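Local coordinates for basic blue protein (Cucumis sativus, PDB 2CBP) that binds one copper ion at a type 1 (blue) site and probably carries electrons, as a plant member of the phytocyanin family, at residues F32-N35 with N40-V43; V42-G47 with N53-A58. All coordinates share one frame; numbering follows the deposited sequence.

Both contacts use the strand 41-44. Contact 1 faces it with 32-35, the last residues of strand 29-33 in the other sheet and the start of the loop after it. Contact 2 faces its later part with the loop 53-58, which follows the helix 46-51. V42 and V43 lie in both pairs of segments, and the contact centres are about 14 Å apart. Contact 1 is buried: its N40 side chain is about 6 Å from the copper ion. Contact 2 lies at the surface, its V42 side chain about 9 Å from the copper. N80, next to the copper ligand C79, connects them, since its amide bonds the side chains of N40 and T54. H39, H84 and M89 complete the copper site.

Contact 1 of 2, residues F32-N35 with N40-V43; sequences FNYN and NVVV
V41 carries this contact with its two methyls, and both meet aromatic rings. CG1 stands over the centre of one face of F32. It makes a CH-pi contact 3.9 Å from the centroid of that ring, only 7° off the ring normal. V41 CG2 lies 3.7 Å from F32 CD2, beside the root of the same ring. It also reaches Y34, with V41 CG2 3.8 Å from Y34 CE1. This second approach is oblique. With V41 CG1 anti to the backbone N (chi1 176°), CG2 falls on the N side, between the two rings. An alanine in place of F32 would remove the face on which CG1 rests and is likely to leave a gap beside V41 in the interior.

The ring of Y34 also approaches backbone: its CE2 is 4.1 Å from N40 CA. W11 meets both F32 and Y34 edge to face, and F77 meets F32 with the ring planes about 55° apart.

The polar groups are tied to other parts of the chain. Y34 OH bonds D66 OD2, which holds the far end of the ring. CB of N40 points away from 32-35, and its ND2 bonds N80 OD1. The backbone O of N40 accepts from W11 NE1.

F32 and V41 belong to different sheets, and their CA atoms are 7.8 Å apart. Side chains, not backbone pairing, join them. This is the interior packing of a cupredoxin beta-sandwich, here close to the copper end.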
loop_
_atom_site.group_PDB
_atom_site.type_symbol
_atom_site.label_atom_id
_atom_site.label_comp_id
_atom_site.label_asym_id
_atom_site.label_seq_id
_atom_site.Cartn_x
_atom_site.Cartn_y
_atom_site.Cartn_z
ATOM N N PHE A 32 -2.499 2.101 -7.368
ATOM C CA PHE A 32 -1.108 2.445 -7.104
ATOM C C PHE A 32 -0.339 2.753 -8.390
ATOM O O PHE A 32 -0.157 1.841 -9.203
ATOM C CB PHE A 32 -0.401 1.268 -6.387
ATOM C CG PHE A 32 -0.896 0.898 -5.017
ATOM C CD1 PHE A 32 -2.006 0.089 -4.847
ATOM C CD2 PHE A 32 -0.213 1.361 -3.879
ATOM C CE1 PHE A 32 -2.472 -0.248 -3.575
ATOM C CE2 PHE A 32 -0.650 1.024 -2.594
ATOM C CZ PHE A 32 -1.781 0.210 -2.460
ATOM N N ASN A 33 0.094 4.000 -8.466
ATOM C CA ASN A 33 0.876 4.485 -9.608
ATOM C C ASN A 33 2.331 4.749 -9.197
ATOM O O ASN A 33 2.539 5.557 -8.263
ATOM C CB ASN A 33 0.316 5.791 -10.174
ATOM C CG ASN A 33 -1.044 5.688 -10.826
ATOM O OD1 ASN A 33 -1.307 4.784 -11.625
ATOM N ND2 ASN A 33 -1.872 6.651 -10.488
ATOM N N TYR A 34 3.237 4.142 -9.943
ATOM C CA TYR A 34 4.673 4.335 -9.674
ATOM C C TYR A 34 5.537 3.740 -10.771
ATOM O O TYR A 34 5.058 2.997 -11.656
ATOM C CB TYR A 34 5.017 3.619 -8.302
ATOM C CG TYR A 34 4.657 2.172 -8.426
ATOM C CD1 TYR A 34 3.342 1.711 -8.232
ATOM C CD2 TYR A 34 5.633 1.210 -8.769
ATOM C CE1 TYR A 34 3.012 0.399 -8.389
ATOM C CE2 TYR A 34 5.295 -0.117 -8.926
ATOM C CZ TYR A 34 3.981 -0.539 -8.733
ATOM O OH TYR A 34 3.734 -1.874 -8.923
ATOM N N ASN A 35 6.822 4.041 -10.657
ATOM C CA ASN A 35 7.867 3.519 -11.564
ATOM C C ASN A 35 8.353 2.191 -11.000
ATOM O O ASN A 35 9.081 2.256 -10.005
ATOM C CB ASN A 35 9.020 4.525 -11.595
ATOM C CG ASN A 35 10.115 4.074 -12.568
ATOM O OD1 ASN A 35 10.243 2.886 -12.892
ATOM N ND2 ASN A 35 10.889 5.047 -13.040
ATOM N N ASN A 40 7.627 -0.962 -5.606
ATOM C CA ASN A 40 6.725 -2.096 -5.689
ATOM C C ASN A 40 5.623 -1.874 -4.613
ATOM O O ASN A 40 5.651 -0.913 -3.847
ATOM C CB ASN A 40 7.372 -3.490 -5.547
ATOM C CG ASN A 40 8.109 -3.703 -4.255
ATOM O OD1 ASN A 40 7.848 -3.007 -3.241
ATOM N ND2 ASN A 40 9.080 -4.623 -4.224
ATOM N N VAL A 41 4.688 -2.819 -4.660
ATOM C CA VAL A 41 3.565 -2.832 -3.692
ATOM C C VAL A 41 3.589 -4.250 -3.116
ATOM O O VAL A 41 3.519 -5.238 -3.891
ATOM C CB VAL A 41 2.217 -2.454 -4.346
ATOM C CG1 VAL A 41 1.055 -2.556 -3.359
ATOM C CG2 VAL A 41 2.249 -1.100 -5.025
ATOM N N VAL A 42 3.679 -4.345 -1.807
ATOM C CA VAL A 42 3.725 -5.635 -1.117
ATOM C C VAL A 42 2.603 -5.669 -0.069
ATOM O O VAL A 42 2.480 -4.723 0.734
ATOM C CB VAL A 42 5.138 -5.870 -0.515
ATOM C CG1 VAL A 42 5.342 -7.252 0.082
ATOM C CG2 VAL A 42 6.263 -5.517 -1.482
ATOM N N VAL A 43 1.862 -6.737 -0.120
ATOM C CA VAL A 43 0.735 -6.980 0.793
ATOM C C VAL A 43 1.235 -7.806 1.983
ATOM O O VAL A 43 1.556 -8.998 1.842
ATOM C CB VAL A 43 -0.414 -7.692 0.047
ATOM C CG1 VAL A 43 -1.640 -7.776 0.965
ATOM C CG2 VAL A 43 -0.736 -7.028 -1.261
#

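Contact 2 of 2, residues V42-G47 with N53-A58; sequences VVVNQG and NTPAGA
N45 OD1 is met by two groups: it accepts a hydrogen bond from the backbone N of G48, and P55 CG lies 3.5 Å from it. N45 is the N-cap of the helix 46-51, and the bond to G48 ties its side chain to the first turn. Chi1 of 61° sets CG between the backbone N and the carbonyl carbon, which leaves OD1 near both G48 N and the proline. N45 and P55 run past each other in opposite directions.

The neighbouring ring carbon, CD, meets V44. V44 CG1 is 3.5 Å from P55 CD, tighter than usual for two carbons. The two side chains cross at about a right angle. V44 CG1 lies anti to its carbonyl carbon (chi1 -61°), and this turn of the side chain brings the methyl against the proline ring.

V42 extends the apolar patch. Its CG1 touches two methyls, with V42 CG1 3.8 Å from T54 CG2 and 3.9 Å from A58 CB. T54 sends its other branch to a different partner: OG1 bonds N80 ND2. A58 CB also packs on backbone, 3.4 Å from V43 O. V43 is backbone hydrogen-bonded to K59, the residue after A58.

The loop is held in shape by a type II beta turn from P55 to A58, closed by A58 N bonding P55 O at 3.2 Å. G57 takes the third position with positive phi (83°), which suits glycine. The turn leads into the strand 59-61, which pairs antiparallel with 41-44. C52, just before N53, forms a disulfide with C85, beside the copper ligand H84. The arrangement is an N-capped helix followed by a type II beta turn, together linking two neighbouring antiparallel strands of the phytocyanin fold.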
loop_
_atom_site.group_PDB
_atom_site.type_symbol
_atom_site.label_atom_id
_atom_site.label_comp_id
_atom_site.label_asym_id
_atom_site.label_seq_id
_atom_site.Cartn_x
_atom_site.Cartn_y
_atom_site.Cartn_z
ATOM N N VAL A 42 3.679 -4.345 -1.807
ATOM C CA VAL A 42 3.725 -5.635 -1.117
ATOM C C VAL A 42 2.603 -5.669 -0.069
ATOM O O VAL A 42 2.480 -4.723 0.734
ATOM C CB VAL A 42 5.138 -5.870 -0.515
ATOM C CG1 VAL A 42 5.342 -7.252 0.082
ATOM C CG2 VAL A 42 6.263 -5.517 -1.482
ATOM N N VAL A 43 1.862 -6.737 -0.120
ATOM C CA VAL A 43 0.735 -6.980 0.793
ATOM C C VAL A 43 1.235 -7.806 1.983
ATOM O O VAL A 43 1.556 -8.998 1.842
ATOM C CB VAL A 43 -0.414 -7.692 0.047
ATOM C CG1 VAL A 43 -1.640 -7.776 0.965
ATOM C CG2 VAL A 43 -0.736 -7.028 -1.261
ATOM N N VAL A 44 1.256 -7.121 3.120
ATOM C CA VAL A 44 1.747 -7.753 4.370
ATOM C C VAL A 44 0.698 -7.767 5.470
ATOM O O VAL A 44 -0.437 -7.348 5.271
ATOM C CB VAL A 44 3.038 -6.990 4.794
ATOM C CG1 VAL A 44 4.139 -7.071 3.755
ATOM C CG2 VAL A 44 2.751 -5.542 5.164
ATOM N N ASN A 45 1.158 -8.231 6.629
ATOM C CA ASN A 45 0.285 -8.275 7.837
ATOM C C ASN A 45 0.675 -7.116 8.712
ATOM O O ASN A 45 1.640 -6.341 8.445
ATOM C CB ASN A 45 0.377 -9.674 8.461
ATOM C CG ASN A 45 1.790 -10.031 8.897
ATOM O OD1 ASN A 45 2.722 -9.224 8.864
ATOM N ND2 ASN A 45 1.925 -11.277 9.350
ATOM N N GLN A 46 -0.067 -6.933 9.825
ATOM C CA GLN A 46 0.216 -5.805 10.736
ATOM C C GLN A 46 1.649 -5.783 11.234
ATOM O O GLN A 46 2.309 -4.726 11.312
ATOM C CB GLN A 46 -0.817 -5.777 11.868
ATOM C CG GLN A 46 -0.614 -4.525 12.739
ATOM C CD GLN A 46 -1.712 -4.356 13.764
ATOM O OE1 GLN A 46 -2.388 -5.324 14.138
ATOM N NE2 GLN A 46 -1.878 -3.117 14.234
ATOM N N GLY A 47 2.196 -6.951 11.550
ATOM C CA GLY A 47 3.556 -7.121 12.037
ATOM C C GLY A 47 4.625 -6.626 11.084
ATOM O O GLY A 47 5.591 -5.914 11.459
ATOM N N ASN A 53 9.287 -5.672 7.787
ATOM C CA ASN A 53 9.795 -7.005 7.467
ATOM C C ASN A 53 8.719 -7.682 6.594
ATOM O O ASN A 53 7.565 -7.665 7.012
ATOM C CB ASN A 53 10.154 -7.817 8.693
ATOM C CG ASN A 53 11.375 -7.357 9.444
ATOM O OD1 ASN A 53 12.452 -7.032 8.932
ATOM N ND2 ASN A 53 11.210 -7.309 10.765
ATOM N N THR A 54 9.114 -8.210 5.455
ATOM C CA THR A 54 8.206 -8.904 4.526
ATOM C C THR A 54 8.015 -10.364 4.950
ATOM O O THR A 54 8.989 -11.160 4.969
ATOM C CB THR A 54 8.732 -8.862 3.063
ATOM O OG1 THR A 54 8.936 -7.532 2.684
ATOM C CG2 THR A 54 7.715 -9.497 2.112
ATOM N N PRO A 55 6.780 -10.720 5.274
ATOM C CA PRO A 55 6.447 -12.086 5.658
ATOM C C PRO A 55 6.630 -13.012 4.461
ATOM O O PRO A 55 6.445 -12.581 3.294
ATOM C CB PRO A 55 4.972 -12.023 6.081
ATOM C CG PRO A 55 4.603 -10.568 6.248
ATOM C CD PRO A 55 5.558 -9.853 5.271
ATOM N N ALA A 56 6.957 -14.271 4.747
ATOM C CA ALA A 56 7.116 -15.280 3.706
ATOM C C ALA A 56 5.790 -15.403 2.926
ATOM O O ALA A 56 4.720 -15.515 3.553
ATOM C CB ALA A 56 7.447 -16.653 4.289
ATOM N N GLY A 57 5.897 -15.392 1.616
ATOM C CA GLY A 57 4.727 -15.554 0.753
ATOM C C GLY A 57 3.898 -14.332 0.456
ATOM O O GLY A 57 2.850 -14.450 -0.235
ATOM N N ALA A 58 4.350 -13.211 0.945
ATOM C CA ALA A 58 3.648 -11.931 0.710
ATOM C C ALA A 58 3.564 -11.698 -0.805
ATOM O O ALA A 58 4.547 -11.919 -1.533
ATOM C CB ALA A 58 4.435 -10.849 1.431
#